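Local coordinates for protein L-lysine 6-monooxygenase involved in desferrioxamine biosynthesis (Erwinia amylovora CFBP1430, PDB 5O8P) that probably catalyses the FAD- and NADPH-dependent N-hydroxylation of cadaverine in the biosynthesis of the siderophore desferrioxamine, at residues H302-F316 with K319-T333. Numbering follows the deposited sequence.
Sequences HSELTDMRWLAEGEF and KLHQQEQDRAYSRRT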
loop_
_atom_site.group_PDB
_atom_site.type_symbol
_atom_site.label_atom_id
_atom_site.label_comp_id
_atom_site.label_asym_id
_atom_site.label_seq_id
_atom_site.Cartn_x
_atom_site.Cartn_y
_atom_site.Cartn_z
ATOM N N HIS B 302 24.763 -17.596 3.740
ATOM C CA HIS B 302 25.235 -18.958 4.029
ATOM C C HIS B 302 26.562 -19.032 4.804
ATOM O O HIS B 302 27.166 -20.101 4.876
ATOM C CB HIS B 302 25.377 -19.768 2.724
ATOM C CG HIS B 302 24.074 -20.083 2.061
ATOM N ND1 HIS B 302 23.235 -21.082 2.508
ATOM C CD2 HIS B 302 23.480 -19.555 0.965
ATOM C CE1 HIS B 302 22.175 -21.145 1.723
ATOM N NE2 HIS B 302 22.297 -20.227 0.781
ATOM N N SER B 303 26.997 -17.927 5.411
ATOM C CA SER B 303 28.380 -17.796 5.880
ATOM C C SER B 303 28.499 -17.864 7.401
ATOM O O SER B 303 28.105 -16.935 8.104
ATOM C CB SER B 303 28.975 -16.492 5.364
ATOM O OG SER B 303 29.283 -16.615 3.994
ATOM N N GLU B 304 29.038 -18.977 7.896
ATOM C CA GLU B 304 29.294 -19.155 9.316
ATOM C C GLU B 304 30.645 -18.550 9.649
ATOM O O GLU B 304 31.612 -18.771 8.928
ATOM C CB GLU B 304 29.310 -20.638 9.688
ATOM C CG GLU B 304 29.479 -20.882 11.185
ATOM C CD GLU B 304 29.860 -22.310 11.518
ATOM O OE1 GLU B 304 31.037 -22.685 11.285
ATOM O OE2 GLU B 304 28.989 -23.044 12.038
ATOM N N LEU B 305 30.702 -17.807 10.752
ATOM C CA LEU B 305 31.958 -17.319 11.321
ATOM C C LEU B 305 32.676 -18.449 12.062
ATOM O O LEU B 305 32.228 -18.872 13.123
ATOM C CB LEU B 305 31.661 -16.166 12.279
ATOM C CG LEU B 305 32.826 -15.396 12.887
ATOM C CD1 LEU B 305 33.490 -14.533 11.823
ATOM C CD2 LEU B 305 32.325 -14.534 14.030
ATOM N N THR B 306 33.782 -18.940 11.500
ATOM C CA THR B 306 34.569 -20.016 12.127
ATOM C C THR B 306 35.594 -19.483 13.133
ATOM O O THR B 306 35.783 -20.070 14.204
ATOM C CB THR B 306 35.310 -20.891 11.087
ATOM O OG1 THR B 306 35.969 -20.060 10.126
ATOM C CG2 THR B 306 34.342 -21.812 10.362
ATOM N N ASP B 307 36.266 -18.392 12.777
ATOM C CA ASP B 307 37.265 -17.773 13.646
ATOM C C ASP B 307 37.411 -16.290 13.313
ATOM O O ASP B 307 36.969 -15.836 12.262
ATOM C CB ASP B 307 38.620 -18.503 13.496
ATOM C CG ASP B 307 39.469 -18.475 14.773
ATOM O OD1 ASP B 307 38.914 -18.547 15.892
ATOM O OD2 ASP B 307 40.713 -18.408 14.650
ATOM N N MET B 308 38.007 -15.538 14.230
ATOM C CA MET B 308 38.379 -14.149 13.977
ATOM C C MET B 308 39.664 -13.802 14.706
ATOM O O MET B 308 40.106 -14.519 15.611
ATOM C CB MET B 308 37.257 -13.173 14.363
ATOM C CG MET B 308 36.842 -13.169 15.828
ATOM S SD MET B 308 35.308 -12.252 16.060
ATOM C CE MET B 308 35.938 -10.588 15.964
ATOM N N ARG B 309 40.244 -12.685 14.297
ATOM C CA ARG B 309 41.508 -12.234 14.830
ATOM C C ARG B 309 41.749 -10.790 14.466
ATOM O O ARG B 309 41.248 -10.301 13.448
ATOM C CB ARG B 309 42.661 -13.118 14.353
ATOM C CG ARG B 309 42.764 -13.328 12.854
ATOM C CD ARG B 309 43.504 -14.631 12.526
ATOM N NE ARG B 309 44.954 -14.455 12.617
ATOM C CZ ARG B 309 45.714 -13.853 11.695
ATOM N NH1 ARG B 309 45.179 -13.336 10.588
ATOM N NH2 ARG B 309 47.027 -13.739 11.884
ATOM N N TRP B 310 42.442 -10.091 15.365
ATOM C CA TRP B 310 42.752 -8.674 15.192
ATOM C C TRP B 310 44.205 -8.527 14.785
ATOM O O TRP B 310 45.094 -9.054 15.442
ATOM C CB TRP B 310 42.479 -7.910 16.483
ATOM C CG TRP B 310 42.768 -6.444 16.401
ATOM C CD1 TRP B 310 43.859 -5.813 16.896
ATOM C CD2 TRP B 310 41.958 -5.427 15.780
ATOM N NE1 TRP B 310 43.788 -4.465 16.639
ATOM C CE2 TRP B 310 42.630 -4.198 15.958
ATOM C CE3 TRP B 310 40.725 -5.431 15.105
ATOM C CZ2 TRP B 310 42.118 -2.981 15.481
ATOM C CZ3 TRP B 310 40.219 -4.213 14.623
ATOM C CH2 TRP B 310 40.918 -3.011 14.816
ATOM N N LEU B 311 44.431 -7.802 13.698
ATOM C CA LEU B 311 45.759 -7.639 13.116
ATOM C C LEU B 311 46.396 -6.339 13.592
ATOM O O LEU B 311 45.686 -5.374 13.890
ATOM C CB LEU B 311 45.662 -7.642 11.590
ATOM C CG LEU B 311 44.870 -8.804 10.972
ATOM C CD1 LEU B 311 44.684 -8.589 9.482
ATOM C CD2 LEU B 311 45.534 -10.147 11.235
ATOM N N ALA B 312 47.731 -6.325 13.650
ATOM C CA ALA B 312 48.511 -5.122 13.985
ATOM C C ALA B 312 48.156 -3.929 13.087
ATOM O O ALA B 312 48.045 -2.797 13.573
ATOM C CB ALA B 312 50.002 -5.416 13.893
ATOM N N GLU B 313 47.959 -4.207 11.792
ATOM C CA GLU B 313 47.443 -3.233 10.804
ATOM C C GLU B 313 46.319 -2.308 11.319
ATOM O O GLU B 313 46.280 -1.133 10.956
ATOM C CB GLU B 313 46.901 -3.966 9.568
ATOM C CG GLU B 313 47.931 -4.695 8.705
ATOM C CD GLU B 313 47.292 -5.462 7.545
ATOM O OE1 GLU B 313 46.134 -5.142 7.169
ATOM O OE2 GLU B 313 47.958 -6.381 7.010
ATOM N N GLY B 314 45.414 -2.851 12.139
ATOM C CA GLY B 314 44.252 -2.122 12.673
ATOM C C GLY B 314 42.925 -2.578 12.068
ATOM O O GLY B 314 42.039 -1.756 11.814
ATOM N N GLU B 315 42.784 -3.893 11.879
ATOM C CA GLU B 315 41.652 -4.515 11.181
ATOM C C GLU B 315 41.351 -5.890 11.760
ATOM O O GLU B 315 42.268 -6.585 12.203
ATOM C CB GLU B 315 41.998 -4.746 9.709
ATOM C CG GLU B 315 42.053 -3.522 8.819
ATOM C CD GLU B 315 42.005 -3.924 7.355
ATOM O OE1 GLU B 315 42.957 -4.588 6.881
ATOM O OE2 GLU B 315 40.995 -3.612 6.687
ATOM N N PHE B 316 40.083 -6.290 11.720
ATOM C CA PHE B 316 39.717 -7.694 11.936
ATOM C C PHE B 316 39.970 -8.507 10.668
ATOM O O PHE B 316 39.891 -7.980 9.550
ATOM C CB PHE B 316 38.240 -7.845 12.274
ATOM C CG PHE B 316 37.883 -7.473 13.673
ATOM C CD1 PHE B 316 38.194 -8.323 14.723
ATOM C CD2 PHE B 316 37.174 -6.298 13.939
ATOM C CE1 PHE B 316 37.837 -7.984 16.022
ATOM C CE2 PHE B 316 36.812 -5.961 15.235
ATOM C CZ PHE B 316 37.148 -6.802 16.277
ATOM N N LYS B 319 37.375 -15.104 9.468
ATOM C CA LYS B 319 37.366 -16.357 8.719
ATOM C C LYS B 319 35.933 -16.861 8.683
ATOM O O LYS B 319 35.282 -16.987 9.724
ATOM C CB LYS B 319 38.279 -17.406 9.351
ATOM C CG LYS B 319 39.748 -17.043 9.285
ATOM C CD LYS B 319 40.658 -18.262 9.225
ATOM C CE LYS B 319 42.111 -17.830 9.106
ATOM N NZ LYS B 319 43.026 -18.977 8.887
ATOM N N LEU B 320 35.445 -17.135 7.474
ATOM C CA LEU B 320 34.064 -17.537 7.246
ATOM C C LEU B 320 34.020 -18.845 6.469
ATOM O O LEU B 320 34.939 -19.162 5.714
ATOM C CB LEU B 320 33.340 -16.453 6.461
ATOM C CG LEU B 320 33.254 -15.088 7.145
ATOM C CD1 LEU B 320 33.066 -13.980 6.133
ATOM C CD2 LEU B 320 32.128 -15.057 8.156
ATOM N N HIS B 321 32.950 -19.605 6.670
ATOM C CA HIS B 321 32.716 -20.831 5.925
ATOM C C HIS B 321 31.341 -20.753 5.275
ATOM O O HIS B 321 30.327 -20.624 5.965
ATOM C CB HIS B 321 32.802 -22.040 6.845
ATOM C CG HIS B 321 32.819 -23.338 6.112
ATOM N ND1 HIS B 321 31.729 -24.183 6.069
ATOM C CD2 HIS B 321 33.783 -23.924 5.364
ATOM C CE1 HIS B 321 32.030 -25.243 5.341
ATOM N NE2 HIS B 321 33.270 -25.111 4.903
ATOM N N GLN B 322 31.324 -20.821 3.946
ATOM C CA GLN B 322 30.094 -20.725 3.141
ATOM C C GLN B 322 29.524 -22.159 3.051
ATOM O O GLN B 322 30.026 -22.989 2.310
ATOM C CB GLN B 322 30.416 -19.979 1.820
ATOM C CG GLN B 322 29.841 -20.362 0.475
ATOM C CD GLN B 322 28.349 -20.230 0.336
ATOM O OE1 GLN B 322 27.632 -20.991 0.972
ATOM N NE2 GLN B 322 27.891 -19.420 -0.617
ATOM N N GLN B 323 28.502 -22.433 3.867
ATOM C CA GLN B 323 28.057 -23.817 4.177
ATOM C C GLN B 323 27.412 -24.527 3.001
ATOM O O GLN B 323 27.510 -25.742 2.894
ATOM C CB GLN B 323 27.073 -23.844 5.366
ATOM C CG GLN B 323 27.696 -23.541 6.729
ATOM C CD GLN B 323 26.682 -23.063 7.774
ATOM O OE1 GLN B 323 25.825 -22.214 7.501
ATOM N NE2 GLN B 323 26.803 -23.586 8.991
ATOM N N GLU B 324 26.753 -23.769 2.131
ATOM C CA GLU B 324 26.078 -24.323 0.963
ATOM C C GLU B 324 27.104 -24.795 -0.048
ATOM O O GLU B 324 27.101 -25.954 -0.454
ATOM C CB GLU B 324 25.150 -23.269 0.348
ATOM C CG GLU B 324 24.208 -23.788 -0.726
ATOM C CD GLU B 324 23.027 -22.859 -0.958
ATOM O OE1 GLU B 324 23.201 -21.813 -1.631
ATOM O OE2 GLU B 324 21.928 -23.176 -0.452
ATOM N N GLN B 325 28.001 -23.896 -0.422
ATOM C CA GLN B 325 29.099 -24.221 -1.339
ATOM C C GLN B 325 30.123 -25.156 -0.700
ATOM O O GLN B 325 30.804 -25.871 -1.412
ATOM C CB GLN B 325 29.793 -22.938 -1.787
ATOM C CG GLN B 325 30.639 -23.021 -3.036
ATOM C CD GLN B 325 31.213 -21.659 -3.421
ATOM O OE1 GLN B 325 30.649 -20.617 -3.081
ATOM N NE2 GLN B 325 32.340 -21.661 -4.134
ATOM N N ASP B 326 30.221 -25.126 0.635
ATOM C CA ASP B 326 31.197 -25.897 1.422
ATOM C C ASP B 326 32.618 -25.424 1.102
ATOM O O ASP B 326 33.480 -26.221 0.737
ATOM C CB ASP B 326 31.012 -27.417 1.208
ATOM C CG ASP B 326 31.741 -28.278 2.252
ATOM O OD1 ASP B 326 32.379 -27.740 3.184
ATOM O OD2 ASP B 326 31.669 -29.519 2.128
ATOM N N ARG B 327 32.843 -24.118 1.252
ATOM C CA ARG B 327 34.140 -23.495 0.963
ATOM C C ARG B 327 34.439 -22.325 1.906
ATOM O O ARG B 327 33.575 -21.468 2.149
ATOM C CB ARG B 327 34.189 -23.023 -0.494
ATOM C CG ARG B 327 35.598 -22.850 -1.037
ATOM C CD ARG B 327 35.580 -22.651 -2.551
ATOM N NE ARG B 327 36.476 -21.559 -2.944
ATOM C CZ ARG B 327 36.370 -20.818 -4.051
ATOM N NH1 ARG B 327 35.401 -21.034 -4.939
ATOM N NH2 ARG B 327 37.251 -19.845 -4.263
ATOM N N ALA B 328 35.666 -22.299 2.432
ATOM C CA ALA B 328 36.092 -21.283 3.395
ATOM C C ALA B 328 36.609 -20.037 2.683
ATOM O O ALA B 328 37.065 -20.113 1.541
ATOM C CB ALA B 328 37.162 -21.844 4.317
ATOM N N TYR B 329 36.516 -18.896 3.360
ATOM C CA TYR B 329 37.036 -17.626 2.846
ATOM C C TYR B 329 37.211 -16.607 3.964
ATOM O O TYR B 329 36.574 -16.722 5.010
ATOM C CB TYR B 329 36.124 -17.057 1.753
ATOM C CG TYR B 329 34.770 -16.511 2.196
ATOM C CD1 TYR B 329 33.697 -17.364 2.486
ATOM C CD2 TYR B 329 34.545 -15.130 2.274
ATOM C CE1 TYR B 329 32.456 -16.851 2.863
ATOM C CE2 TYR B 329 33.306 -14.618 2.648
ATOM C CZ TYR B 329 32.268 -15.481 2.933
ATOM O OH TYR B 329 31.058 -14.957 3.290
ATOM N N SER B 330 38.076 -15.618 3.737
ATOM C CA SER B 330 38.353 -14.565 4.719
ATOM C C SER B 330 37.874 -13.203 4.215
ATOM O O SER B 330 37.761 -12.973 3.007
ATOM C CB SER B 330 39.846 -14.505 5.057
ATOM O OG SER B 330 40.611 -14.104 3.925
ATOM N N ARG B 331 37.597 -12.312 5.161
ATOM C CA ARG B 331 37.093 -10.972 4.889
ATOM C C ARG B 331 37.707 -10.037 5.923
ATOM O O ARG B 331 38.001 -10.472 7.039
ATOM C CB ARG B 331 35.580 -10.987 5.057
ATOM C CG ARG B 331 34.811 -10.061 4.169
ATOM C CD ARG B 331 34.822 -10.545 2.730
ATOM N NE ARG B 331 34.676 -9.374 1.882
ATOM C CZ ARG B 331 34.992 -9.310 0.599
ATOM N NH1 ARG B 331 35.485 -10.370 -0.038
ATOM N NH2 ARG B 331 34.851 -8.153 -0.029
ATOM N N ARG B 332 37.866 -8.764 5.581
ATOM C CA ARG B 332 38.475 -7.806 6.507
ATOM C C ARG B 332 37.543 -6.675 6.825
ATOM O O ARG B 332 36.740 -6.293 5.997
ATOM C CB ARG B 332 39.753 -7.225 5.913
ATOM C CG ARG B 332 40.971 -8.113 6.047
ATOM C CD ARG B 332 41.911 -7.760 4.904
ATOM N NE ARG B 332 43.225 -8.348 5.053
ATOM C CZ ARG B 332 44.159 -7.929 5.909
ATOM N NH1 ARG B 332 43.924 -6.924 6.754
ATOM N NH2 ARG B 332 45.349 -8.529 5.942
ATOM N N THR B 333 37.666 -6.131 8.028
ATOM C CA THR B 333 36.854 -4.986 8.445
ATOM C C THR B 333 37.473 -4.298 9.675
ATOM O O THR B 333 38.102 -4.958 10.511
ATOM C CB THR B 333 35.387 -5.410 8.710
ATOM O OG1 THR B 333 34.538 -4.252 8.784
ATOM C CG2 THR B 333 35.254 -6.245 9.984
#
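Glu304 and His321 form an antiparallel hydrogen-bonded pair, with Glu304 N to His321 O and His321 N to Glu304 O both 2.8 Å. Strand 303-311 runs antiparallel to 319-322, with 143° between their N-to-C directions. The register slips by one beyond Leu305: Thr306 and Asp307 both face Lys319, a classic beta bulge. Lys319 O accepts Thr306 N at 3.0 Å and, weakly, Thr306 OG1, a hydroxyl that chi1 of 47° sets between its own backbone N and carbonyl carbon. Lys319 N in turn reaches Asp307 O.

At the other end of this pairing, Glu324 lies over one face of the His302 ring, its CB 3.8 Å from the ring centroid and 16° off the normal, a CH-pi contact. Tyr329 OH and Ser303 OG share a hydrogen bond, near the plane of the phenol ring, so the third strand also touches the first.

In the second hairpin, Phe316 N donates to Thr333 O at 2.7 Å. Arg332, extended from CG to NE, brings NH1 to two carboxylate oxygens that meet it from the same side: Glu313 OE1 at 2.9 Å, with NH1 above the carboxylate plane, and Glu315 OE1, near the guanidinium plane. Both are salt bridges, but the hydrogen bond to Glu315 OE1 is weak, being poorly directed. The Leu311 methyl CD1 rests obliquely against the same guanidinium.

Further out, Glu304 pairs with Arg227, an NADP(+)-binding residue, as is Leu305, although no NADP(+) is bound here. Tyr251 of the second subunit hydrogen-bonds Glu324. The two successive hairpins make a three-stranded antiparallel meander, which packs through Ser303, Leu320 and Arg331 on Ile225 of strand 221-225 and through Phe316 on Leu336 of strand 335-338, both in the parallel sheet.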